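Local coordinates for citryl-spermidine/3,4-dihydroxybenzoyl-citryl-spermidine:spermidine ligase (Bacillus anthracis, PDB 3TO3), which catalyses the ATP-dependent condensation of spermidine with citryl-spermidine intermediates, with and without a dihydroxybenzoyl group, in the biosynthesis of the siderophore petrobactin, at residues B[151-154]-B[155-159]. Sequence-based numbering, arbitrary orientation.
Sequences DELE and NHLID
His156 lies one helical turn beyond Glu152 and crowds the carbonyl oxygen that its own backbone holds. Its side chain can be followed outward along that oxygen: CB passes 3.3 Å from Glu152 O, CG stays about as near, and CD2 comes within 2.9 Å, meeting the oxygen with the edge of the imidazole, close to the ring plane. NE2 has already moved off to 4.2 Å from Glu152 O. The first torsion (chi1 -73°) places CG beside the backbone N of His156, which keeps the ring next to the carbonyl that this N-H binds. That bond, His156 N to Glu152 O, spans 3.0 Å but is bent, with 132° at the hydrogen; the same N-H makes a second, weak bond to Leu153 O.

This is the C-terminal turn of the short helix 150-156 in the IucA/IucC synthetase: Leu157 is the first residue to leave helical angles, yet its N still closes an i to i+4 hydrogen bond of 2.9 Å to Leu153 O, with 145° at the hydrogen. Leu153 O therefore accepts from two successive N-H groups. The Leu157 side chain turns back beside this oxygen, CG lying 3.2 Å from Leu153 O, and its CD2 grazes Leu153 CD2 at 4.2 Å. Both leucines also rest on Pro386 of strand 383-386, and the Leu157 side chain is about 8 Å from the bound ATP.

On Asn155, OD1 comes near Asp151 O, but both are acceptors and do not bond; the amide is held instead through ND2, which donates to Ala280 O and Tyr183 O. The Glu154 chain is bent at chi2, and its OE1 accepts a hydrogen bond from Gln282 NE2, next in sequence to the ATP-binding Ser283.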
loop_
_atom_site.group_PDB
_atom_site.type_symbol
_atom_site.label_atom_id
_atom_site.label_comp_id
_atom_site.label_asym_id
_atom_site.label_seq_id
_atom_site.Cartn_x
_atom_site.Cartn_y
_atom_site.Cartn_z
ATOM N N ASP B 151 -27.534 16.999 7.860
ATOM C CA ASP B 151 -26.646 16.615 6.783
ATOM C C ASP B 151 -25.461 17.558 6.673
ATOM O O ASP B 151 -24.345 17.104 6.455
ATOM C CB ASP B 151 -27.410 16.537 5.459
ATOM C CG ASP B 151 -28.466 15.472 5.474
ATOM O OD1 ASP B 151 -28.178 14.380 5.994
ATOM O OD2 ASP B 151 -29.592 15.738 4.989
ATOM N N GLU B 152 -25.725 18.859 6.834
ATOM C CA GLU B 152 -24.698 19.900 6.813
ATOM C C GLU B 152 -23.699 19.722 7.948
ATOM O O GLU B 152 -22.494 19.912 7.755
ATOM C CB GLU B 152 -25.326 21.293 6.894
ATOM C CG GLU B 152 -25.599 21.974 5.557
ATOM C CD GLU B 152 -26.639 23.108 5.672
ATOM O OE1 GLU B 152 -27.151 23.362 6.793
ATOM O OE2 GLU B 152 -26.951 23.740 4.632
ATOM N N LEU B 153 -24.182 19.340 9.129
ATOM C CA LEU B 153 -23.270 19.096 10.250
ATOM C C LEU B 153 -22.388 17.854 10.090
ATOM O O LEU B 153 -21.221 17.877 10.491
ATOM C CB LEU B 153 -24.026 19.020 11.563
ATOM C CG LEU B 153 -24.394 20.368 12.166
ATOM C CD1 LEU B 153 -25.458 20.181 13.228
ATOM C CD2 LEU B 153 -23.131 21.007 12.741
ATOM N N GLU B 154 -22.937 16.769 9.541
ATOM C CA GLU B 154 -22.123 15.576 9.347
ATOM C C GLU B 154 -20.832 15.971 8.640
ATOM O O GLU B 154 -19.751 15.597 9.091
ATOM C CB GLU B 154 -22.851 14.472 8.564
ATOM C CG GLU B 154 -23.768 13.566 9.400
ATOM C CD GLU B 154 -23.039 12.415 10.124
ATOM O OE1 GLU B 154 -21.838 12.182 9.867
ATOM O OE2 GLU B 154 -23.689 11.730 10.954
ATOM N N ASN B 155 -20.943 16.731 7.549
ATOM C CA ASN B 155 -19.750 17.112 6.778
ATOM C C ASN B 155 -19.008 18.348 7.287
ATOM O O ASN B 155 -17.845 18.566 6.942
ATOM C CB ASN B 155 -20.078 17.276 5.293
ATOM C CG ASN B 155 -20.690 16.017 4.696
ATOM O OD1 ASN B 155 -21.917 15.896 4.563
ATOM N ND2 ASN B 155 -19.837 15.060 4.357
ATOM N N HIS B 156 -19.653 19.144 8.130
ATOM C CA HIS B 156 -18.946 20.286 8.705
ATOM C C HIS B 156 -18.208 20.018 10.031
ATOM O O HIS B 156 -17.348 20.815 10.432
ATOM C CB HIS B 156 -19.811 21.558 8.713
ATOM C CG HIS B 156 -19.993 22.149 7.345
ATOM N ND1 HIS B 156 -18.977 22.803 6.675
ATOM C CD2 HIS B 156 -21.058 22.151 6.504
ATOM C CE1 HIS B 156 -19.415 23.195 5.490
ATOM N NE2 HIS B 156 -20.674 22.813 5.361
ATOM N N LEU B 157 -18.453 18.870 10.668
ATOM C CA LEU B 157 -17.585 18.561 11.792
ATOM C C LEU B 157 -16.471 17.752 11.184
ATOM O O LEU B 157 -16.588 16.548 10.940
ATOM C CB LEU B 157 -18.286 17.662 12.809
ATOM C CG LEU B 157 -19.685 17.957 13.308
ATOM C CD1 LEU B 157 -20.169 16.700 14.030
ATOM C CD2 LEU B 157 -19.677 19.177 14.211
ATOM N N ILE B 158 -15.351 18.419 11.026
ATOM C CA ILE B 158 -14.214 17.823 10.366
ATOM C C ILE B 158 -13.155 17.333 11.349
ATOM O O ILE B 158 -12.095 16.896 10.936
ATOM C CB ILE B 158 -13.644 18.775 9.299
ATOM C CG1 ILE B 158 -12.938 19.962 9.976
ATOM C CG2 ILE B 158 -14.796 19.217 8.303
ATOM C CD1 ILE B 158 -12.235 20.843 8.999
ATOM N N ASP B 159 -13.410 17.446 12.648
ATOM C CA ASP B 159 -12.320 17.218 13.605
ATOM C C ASP B 159 -11.949 15.749 13.817
ATOM O O ASP B 159 -10.787 15.424 14.088
ATOM C CB ASP B 159 -12.560 17.958 14.935
ATOM C CG ASP B 159 -12.309 19.481 14.816
ATOM O OD1 ASP B 159 -11.399 19.872 14.044
ATOM O OD2 ASP B 159 -13.030 20.278 15.474
#